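Local coordinates for purine nucleosidase, (IunH-1) (Sulfolobus solfataricus, PDB 3T8J), which belongs to the nucleoside hydrolase family of enzymes and carries a sodium ion bound within a helix-flanked, mostly parallel beta-sheet fold, at residues E76-G80 against H220-Y224; I121-T125 against N164-D168; L124-A128 against A171-F176. All coordinates share one frame; numbering follows the deposited sequence. Where two conformers were deposited one is given.

Interaction 1: residues E76-G80 against H220-Y224; sequences EKVHG and HYRQY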
loop_
_atom_site.group_PDB
_atom_site.type_symbol
_atom_site.label_atom_id
_atom_site.label_comp_id
_atom_site.label_asym_id
_atom_site.label_seq_id
_atom_site.Cartn_x
_atom_site.Cartn_y
_atom_site.Cartn_z
ATOM N N GLU A 76 27.480 9.153 -1.497
ATOM C CA GLU A 76 28.844 9.653 -1.678
ATOM C C GLU A 76 29.052 10.230 -3.086
ATOM O O GLU A 76 29.954 11.048 -3.280
ATOM C CB GLU A 76 29.888 8.585 -1.296
ATOM C CG GLU A 76 29.907 8.339 0.233
ATOM C CD GLU A 76 30.489 6.999 0.664
ATOM O OE1 GLU A 76 31.246 6.389 -0.112
ATOM O OE2 GLU A 76 30.191 6.551 1.799
ATOM N N LYS A 77 28.215 9.856 -4.061
ATOM C CA LYS A 77 28.284 10.502 -5.384
ATOM C C LYS A 77 27.970 12.008 -5.282
ATOM O O LYS A 77 28.476 12.827 -6.059
ATOM C CB LYS A 77 27.378 9.799 -6.410
ATOM C CG LYS A 77 25.866 9.949 -6.177
ATOM C CD LYS A 77 25.050 9.177 -7.188
ATOM C CE LYS A 77 23.546 9.256 -6.939
ATOM N NZ LYS A 77 22.807 8.498 -8.020
ATOM N N VAL A 78 27.090 12.364 -4.334
ATOM C CA VAL A 78 26.657 13.734 -4.170
ATOM C C VAL A 78 27.672 14.554 -3.371
ATOM O O VAL A 78 27.961 15.698 -3.730
ATOM C CB VAL A 78 25.268 13.769 -3.438
ATOM C CG1 VAL A 78 24.840 15.217 -3.132
ATOM C CG2 VAL A 78 24.167 13.046 -4.251
ATOM N N HIS A 79 28.203 13.981 -2.293
ATOM C CA HIS A 79 29.014 14.729 -1.301
ATOM C C HIS A 79 30.502 14.377 -1.302
ATOM O O HIS A 79 31.269 14.992 -0.568
ATOM C CB HIS A 79 28.479 14.497 0.128
ATOM C CG HIS A 79 27.040 14.862 0.303
ATOM N ND1 HIS A 79 26.621 16.164 0.496
ATOM C CD2 HIS A 79 25.919 14.102 0.297
ATOM C CE1 HIS A 79 25.303 16.188 0.598
ATOM N NE2 HIS A 79 24.848 14.951 0.470
ATOM N N GLY A 80 30.906 13.400 -2.100
ATOM C CA GLY A 80 32.264 12.833 -2.030
ATOM C C GLY A 80 32.361 11.702 -1.018
ATOM O O GLY A 80 31.545 11.606 -0.103
ATOM N N HIS A 220 33.033 19.580 -4.785
ATOM C CA HIS A 220 32.420 18.355 -5.351
ATOM C C HIS A 220 30.898 18.481 -5.380
ATOM O O HIS A 220 30.278 18.182 -6.390
ATOM C CB HIS A 220 32.855 17.099 -4.555
ATOM C CG HIS A 220 32.242 15.815 -5.042
ATOM N ND1 HIS A 220 32.973 14.808 -5.634
ATOM C CD2 HIS A 220 30.961 15.370 -4.999
ATOM C CE1 HIS A 220 32.167 13.811 -5.968
ATOM N NE2 HIS A 220 30.938 14.129 -5.583
ATOM N N TYR A 221 30.318 18.926 -4.262
ATOM C CA TYR A 221 28.873 19.114 -4.134
ATOM C C TYR A 221 28.328 20.117 -5.142
ATOM O O TYR A 221 27.263 19.904 -5.732
ATOM C CB TYR A 221 28.567 19.599 -2.719
ATOM C CG TYR A 221 27.112 19.724 -2.305
ATOM C CD1 TYR A 221 26.253 18.650 -2.398
ATOM C CD2 TYR A 221 26.632 20.904 -1.719
ATOM C CE1 TYR A 221 24.926 18.750 -1.943
ATOM C CE2 TYR A 221 25.316 20.996 -1.256
ATOM C CZ TYR A 221 24.483 19.921 -1.385
ATOM O OH TYR A 221 23.172 19.993 -0.931
ATOM N N ARG A 222 29.059 21.205 -5.354
ATOM C CA ARG A 222 28.660 22.202 -6.343
ATOM C C ARG A 222 28.631 21.636 -7.777
ATOM O O ARG A 222 27.668 21.854 -8.542
ATOM C CB ARG A 222 29.580 23.415 -6.250
ATOM C CG ARG A 222 29.221 24.559 -7.180
ATOM C CD ARG A 222 30.181 25.742 -7.016
ATOM N NE ARG A 222 29.763 26.894 -7.832
ATOM C CZ ARG A 222 28.826 27.781 -7.477
ATOM N NH1 ARG A 222 28.189 27.692 -6.313
ATOM N NH2 ARG A 222 28.509 28.770 -8.301
ATOM N N GLN A 223 29.676 20.900 -8.157
ATOM C CA GLN A 223 29.699 20.276 -9.475
ATOM C C GLN A 223 28.508 19.334 -9.663
ATOM O O GLN A 223 27.855 19.354 -10.714
ATOM C CB GLN A 223 31.029 19.517 -9.713
ATOM C CG GLN A 223 31.296 19.098 -11.159
ATOM C CD GLN A 223 30.503 17.870 -11.651
ATOM O OE1 GLN A 223 30.124 16.982 -10.872
ATOM N NE2 GLN A 223 30.280 17.813 -12.956
ATOM N N TYR A 224 28.210 18.522 -8.643
ATOM C CA TYR A 224 27.145 17.543 -8.764
ATOM C C TYR A 224 25.802 18.259 -8.816
ATOM O O TYR A 224 24.933 17.935 -9.632
ATOM C CB TYR A 224 27.161 16.569 -7.584
ATOM C CG TYR A 224 26.090 15.522 -7.677
ATOM C CD1 TYR A 224 26.339 14.293 -8.252
ATOM C CD2 TYR A 224 24.812 15.767 -7.171
ATOM C CE1 TYR A 224 25.363 13.334 -8.365
ATOM C CE2 TYR A 224 23.826 14.817 -7.281
ATOM C CZ TYR A 224 24.099 13.601 -7.856
ATOM O OH TYR A 224 23.123 12.639 -7.954
HETATM O O HOH W 1 23.253 10.693 -10.018
#
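His220, Tyr221 and Tyr224 all hold CG anti to the backbone N (chi1 178° in His220), and this shared rotation sends three rings of helix 209-227 against the short helix 76-79, a helix-helix contact of the nucleoside hydrolase fold. The imidazole of His220 makes the polar link: NE2 donates to Lys77 O at 2.8 Å, nearly straight at the hydrogen (168°) and in the plane of the ring, although NE2 stands well above the carbonyl plane of Lys77. The same ring brings CD2 edge-on to Val78 O at 3.3 Å. Over one of its faces lies Gly80, which leaves the helix with positive phi; its CA sits almost on the ring normal, 4.0 Å from the centroid of the His220 ring, in a CH-pi contact.

Val78 divides its two methyls between the tyrosines. CG2, anti to the carbonyl carbon, rests over a face of the Tyr224 ring, 3.9 Å from its centroid, while CG1 runs alongside Tyr221 and meets CE1 at 3.7 Å. The Val78 carbonyl oxygen is buried without a hydrogen-bonding partner in the model; Tyr221 offers it a CA-H contact. Beyond it, the planes of the His79 and Tyr221 rings are only 18° apart, but the rings are displaced so far that there is little stacking. A hydrogen bond from ND1 to Glu12 restrains the imidazole of His79, whose side chain lies about 8 Å from the sodium ion.

At the outer side, the extended Lys77 chain crosses Tyr224 near its OH. Both polar ends also bond to Asp280 of the second subunit, Lys77 through NZ to the main-chain O and Tyr224 through OH to the carboxylate. A water accepts from Lys77 NZ at 3.0 Å and donates to Tyr224 OH at 2.8 Å.

Interaction 2: residues I121-T125 against N164-D168; sequences ISPLT and NIWVD. With NA (sodium ion), chain B.
Asn164 lays its carboxamide against the backbone that joins Ser122 to Pro123, its CG 3.5 Å from Ser122 C. The side chain crosses the Pro123 ring at about a right angle, and OD1 comes within 3.5 Å of Pro123 CD. On the other branch, ND2 donates to Met147 O, a bond that fixes the rotation of the amide. The main-chain O of Asn164 serves this contact too: the CA-H of Pro123 points at it, and a bridging water donates to it.

Ile165 starts out away from the loop, but its CD1 turns back to meet Leu124 CD1 at 4.1 Å, the two side chains lying side by side. The loop that carries Leu124 follows strand 116-120 of the central sheet and supplies half of the protein ligands of the sodium site: the ion is bound by Ile121 O at 2.3 Å and Ser122 OG at 2.5 Å, with Asp9, Asp14 and a water completing the set. Ser122 OG is further hydrogen-bonded to Asp7 O.

Val167 points toward the loop and sets CG1 against Pro123 CG at 3.7 Å, on the ring of the proline. A chi1 of -164° turns the Asp168 carboxylate across to Thr125, where OD2 and OG1 lie 2.7 Å apart; Glu35 is near the same hydroxyl, whose single proton could serve either carboxylate. OD2 also accepts from Leu68 N, whereas OD1 caps Ala171 N at the start of the next helix. The main-chain O of Asp168 takes the second proton of the bridging water, which in turn accepts from Leu124 N at 2.9 Å.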
loop_
_atom_site.group_PDB
_atom_site.type_symbol
_atom_site.label_atom_id
_atom_site.label_comp_id
_atom_site.label_asym_id
_atom_site.label_seq_id
_atom_site.Cartn_x
_atom_site.Cartn_y
_atom_site.Cartn_z
ATOM N N ILE A 121 18.866 18.351 11.144
ATOM C CA ILE A 121 19.289 18.581 9.748
ATOM C C ILE A 121 19.633 17.289 9.004
ATOM O O ILE A 121 20.316 17.316 7.989
ATOM C CB ILE A 121 20.449 19.612 9.657
ATOM C CG1 ILE A 121 21.600 19.288 10.616
ATOM C CG2 ILE A 121 19.914 21.027 9.959
ATOM C CD1 ILE A 121 22.920 20.060 10.318
ATOM N N SER A 122 19.153 16.169 9.520
ATOM C CA SER A 122 19.491 14.825 9.057
ATOM C C SER A 122 18.291 13.891 9.172
ATOM O O SER A 122 17.231 14.285 9.725
ATOM C CB SER A 122 20.655 14.304 9.920
ATOM O OG SER A 122 21.707 15.284 9.993
ATOM N N PRO A 123 18.414 12.632 8.734
ATOM C CA PRO A 123 17.340 11.664 9.018
ATOM C C PRO A 123 16.980 11.618 10.526
ATOM O O PRO A 123 17.830 11.850 11.373
ATOM C CB PRO A 123 17.908 10.347 8.493
ATOM C CG PRO A 123 18.851 10.770 7.401
ATOM C CD PRO A 123 19.495 12.004 7.960
ATOM N N LEU A 124 15.720 11.330 10.846
ATOM C CA LEU A 124 15.180 11.587 12.175
ATOM C C LEU A 124 15.240 10.401 13.172
ATOM O O LEU A 124 14.630 10.405 14.253
ATOM C CB LEU A 124 13.752 12.131 12.016
ATOM C CG LEU A 124 13.649 13.546 11.421
ATOM C CD1 LEU A 124 12.203 13.876 10.953
ATOM C CD2 LEU A 124 14.075 14.621 12.400
ATOM N N THR A 125 16.034 9.395 12.831
ATOM C CA THR A 125 16.093 8.153 13.595
ATOM C C THR A 125 16.442 8.349 15.082
ATOM O O THR A 125 15.841 7.701 15.930
ATOM C CB THR A 125 17.058 7.141 12.903
ATOM O OG1 THR A 125 16.798 7.150 11.493
ATOM C CG2 THR A 125 16.835 5.748 13.475
ATOM N N ASN A 164 16.348 13.411 3.742
ATOM C CA ASN A 164 16.280 13.161 5.200
ATOM C C ASN A 164 15.013 12.387 5.579
ATOM O O ASN A 164 15.072 11.435 6.359
ATOM C CB ASN A 164 16.328 14.466 5.994
ATOM C CG ASN A 164 17.694 15.106 5.973
ATOM O OD1 ASN A 164 18.697 14.452 5.660
ATOM N ND2 ASN A 164 17.764 16.411 6.332
ATOM N N ILE A 165 13.873 12.788 5.013
ATOM C CA ILE A 165 12.612 12.094 5.304
ATOM C C ILE A 165 12.591 10.706 4.660
ATOM O O ILE A 165 12.189 9.712 5.285
ATOM C CB ILE A 165 11.390 12.919 4.847
ATOM C CG1 ILE A 165 11.431 14.341 5.433
ATOM C CG2 ILE A 165 10.033 12.208 5.209
ATOM C CD1 ILE A 165 11.424 14.393 6.967
ATOM N N TRP A 166 13.045 10.610 3.399
ATOM C CA TRP A 166 13.056 9.336 2.674
ATOM C C TRP A 166 13.934 8.245 3.371
ATOM O O TRP A 166 13.570 7.066 3.373
ATOM C CB TRP A 166 13.570 9.575 1.230
ATOM C CG TRP A 166 13.667 8.333 0.408
ATOM C CD1 TRP A 166 12.698 7.772 -0.397
ATOM C CD2 TRP A 166 14.816 7.483 0.286
ATOM N NE1 TRP A 166 13.161 6.615 -0.982
ATOM C CE2 TRP A 166 14.459 6.412 -0.568
ATOM C CE3 TRP A 166 16.107 7.505 0.844
ATOM C CZ2 TRP A 166 15.348 5.396 -0.891
ATOM C CZ3 TRP A 166 16.980 6.491 0.513
ATOM C CH2 TRP A 166 16.595 5.449 -0.340
ATOM N N VAL A 167 15.075 8.631 3.925
ATOM C CA VAL A 167 16.009 7.647 4.545
ATOM C C VAL A 167 15.306 6.850 5.633
ATOM O O VAL A 167 15.407 5.621 5.709
ATOM C CB VAL A 167 17.282 8.314 5.065
ATOM C CG1 VAL A 167 18.031 7.413 6.075
ATOM C CG2 VAL A 167 18.223 8.712 3.889
ATOM N N ASP A 168 14.534 7.573 6.455
ATOM C CA ASP A 168 13.807 6.951 7.565
ATOM C C ASP A 168 12.437 7.590 7.731
ATOM O O ASP A 168 12.245 8.436 8.598
ATOM C CB ASP A 168 14.608 6.926 8.863
ATOM C CG ASP A 168 14.026 5.955 9.886
ATOM O OD1 ASP A 168 12.876 5.493 9.691
ATOM O OD2 ASP A 168 14.707 5.635 10.894
HETATM NA NA NA B . 22.428 16.466 7.940
HETATM O O HOH W 2 13.817 10.779 8.718
HETATM O O HOH W 3 23.135 17.055 5.774
#

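Interaction 3: residues L124-A128 against A171-F176; sequences LTNLA and AAKIVF
Ala171 plants its CB on the backbone where helix 125-133 begins, 3.6 Å from both Leu124 C and Thr125 N, and one turn on it meets Ala128 CB at 3.7 Å. These small side chains let the two helices come close, with 5.1 Å between the CA atoms of Thr125 and Ala171. Flanking them, Val175 CG2 lies against Ala128 N and touches Leu127 CD2 at 4.0 Å, the valine and leucine side chains crossing at about a right angle. With chi1 near 180° (-177°), Leu127 extends its branched end across to Val175. Leu124 leaves the helix start on the same side as Leu127; its CD1 lies 3.7 Å from Ala172 CA and meets the edge of the Phe176 ring at CE1, 4.2 Å away. Ile174 CG2 adds a looser contact with Ala128 CB.

Farther out, Ala172 and Phe176 rest on strand 251-261, and Phe176 also on strand 182-185, while Leu68 of the third subunit packs on Ile174. The side chains that meet here are apolar, and the pair joins the helices of two successive beta-alpha-beta crossovers, 116-120 to 141-147 and 141-147 to 182-185, neighbours on one side of the sheet as in other alpha/beta folds.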
loop_
_atom_site.group_PDB
_atom_site.type_symbol
_atom_site.label_atom_id
_atom_site.label_comp_id
_atom_site.label_asym_id
_atom_site.label_seq_id
_atom_site.Cartn_x
_atom_site.Cartn_y
_atom_site.Cartn_z
ATOM N N LEU A 124 15.720 11.330 10.846
ATOM C CA LEU A 124 15.180 11.587 12.175
ATOM C C LEU A 124 15.240 10.401 13.172
ATOM O O LEU A 124 14.630 10.405 14.253
ATOM C CB LEU A 124 13.752 12.131 12.016
ATOM C CG LEU A 124 13.649 13.546 11.421
ATOM C CD1 LEU A 124 12.203 13.876 10.953
ATOM C CD2 LEU A 124 14.075 14.621 12.400
ATOM N N THR A 125 16.034 9.395 12.831
ATOM C CA THR A 125 16.093 8.153 13.595
ATOM C C THR A 125 16.442 8.349 15.082
ATOM O O THR A 125 15.841 7.701 15.930
ATOM C CB THR A 125 17.058 7.141 12.903
ATOM O OG1 THR A 125 16.798 7.150 11.493
ATOM C CG2 THR A 125 16.835 5.748 13.475
ATOM N N ASN A 126 17.437 9.182 15.402
ATOM C CA ASN A 126 17.837 9.355 16.807
ATOM C C ASN A 126 16.754 10.039 17.625
ATOM O O ASN A 126 16.517 9.659 18.773
ATOM C CB ASN A 126 19.135 10.150 16.943
ATOM C CG ASN A 126 20.338 9.389 16.467
ATOM O OD1 ASN A 126 20.376 8.179 16.562
ATOM N ND2 ASN A 126 21.346 10.117 15.971
ATOM N N LEU A 127 16.126 11.074 17.045
ATOM C CA LEU A 127 15.054 11.783 17.790
ATOM C C LEU A 127 13.870 10.857 17.991
ATOM O O LEU A 127 13.222 10.898 19.061
ATOM C CB LEU A 127 14.666 13.092 17.101
ATOM C CG LEU A 127 13.614 13.959 17.806
ATOM C CD1 LEU A 127 14.135 14.410 19.154
ATOM C CD2 LEU A 127 13.275 15.175 16.936
ATOM N N ALA A 128 13.507 10.061 16.988
ATOM C CA ALA A 128 12.434 9.091 17.133
ATOM C C ALA A 128 12.731 8.077 18.226
ATOM O O ALA A 128 11.857 7.795 19.046
ATOM C CB ALA A 128 12.140 8.372 15.795
ATOM N N ALA A 171 10.746 6.925 11.221
ATOM C CA ALA A 171 11.222 7.876 12.218
ATOM C C ALA A 171 10.558 9.249 12.018
ATOM O O ALA A 171 10.148 9.886 13.001
ATOM C CB ALA A 171 12.788 8.003 12.188
ATOM N N ALA A 172 10.449 9.713 10.776
ATOM C CA ALA A 172 9.831 11.017 10.489
ATOM C C ALA A 172 8.385 11.013 10.929
ATOM O O ALA A 172 7.916 11.981 11.509
ATOM C CB ALA A 172 9.947 11.372 8.991
ATOM N N LYS A 173 7.675 9.940 10.616
ATOM C CA LYS A 173 6.244 9.861 10.981
ATOM C C LYS A 173 6.102 9.932 12.493
ATOM O O LYS A 173 5.215 10.661 13.021
ATOM C CB LYS A 173 5.610 8.579 10.428
ATOM C CG LYS A 173 4.082 8.532 10.560
ATOM C CD LYS A 173 3.486 7.436 9.623
ATOM C CE LYS A 173 2.033 7.649 9.262
ATOM N NZ LYS A 173 1.740 8.709 8.236
ATOM N N ILE A 174 6.943 9.213 13.229
ATOM C CA ILE A 174 6.924 9.270 14.704
ATOM C C ILE A 174 7.150 10.701 15.210
ATOM O O ILE A 174 6.413 11.202 16.068
ATOM C CB ILE A 174 7.987 8.301 15.296
ATOM C CG1 ILE A 174 7.540 6.866 15.060
ATOM C CG2 ILE A 174 8.211 8.567 16.804
ATOM C CD1 ILE A 174 8.726 5.851 15.224
ATOM N N VAL A 175 8.113 11.407 14.656
ATOM C CA VAL A 175 8.460 12.752 15.102
ATOM C C VAL A 175 7.312 13.741 14.810
ATOM O O VAL A 175 6.970 14.559 15.671
ATOM C CB VAL A 175 9.798 13.192 14.470
ATOM C CG1 VAL A 175 10.018 14.697 14.581
ATOM C CG2 VAL A 175 10.926 12.418 15.159
ATOM N N PHE A 176 6.733 13.638 13.608
ATOM C CA PHE A 176 5.667 14.554 13.198
ATOM C C PHE A 176 4.357 14.281 13.919
ATOM O O PHE A 176 3.500 15.172 13.912
ATOM C CB PHE A 176 5.523 14.602 11.664
ATOM C CG PHE A 176 6.473 15.543 11.005
ATOM C CD1 PHE A 176 7.802 15.185 10.815
ATOM C CD2 PHE A 176 6.069 16.773 10.553
ATOM C CE1 PHE A 176 8.701 16.044 10.204
ATOM C CE2 PHE A 176 6.967 17.646 9.973
ATOM C CZ PHE A 176 8.286 17.264 9.769
#

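In the fold
Interactions 2 and 3 lie beside the mostly parallel sheet, at the loop after strand 116-120 and the helices on one side, whereas interaction 1 is a separate helix pair. Interactions 2 and 3 share Leu124 and Thr125; their centres are about 8 Å apart, and Ile165 of one touches Ala172 of the other, and helices 163-167 and 169-177 follow each other in the chain. Together they run from the sodium-binding loop to the helix layer beside it. Interaction 1 encloses both along the chain, its centre about 19 Å from that of interaction 2 and 27 Å from that of interaction 3. Interaction 1 is hydrogen-bonded to the second subunit, and interaction 3 packs against the third.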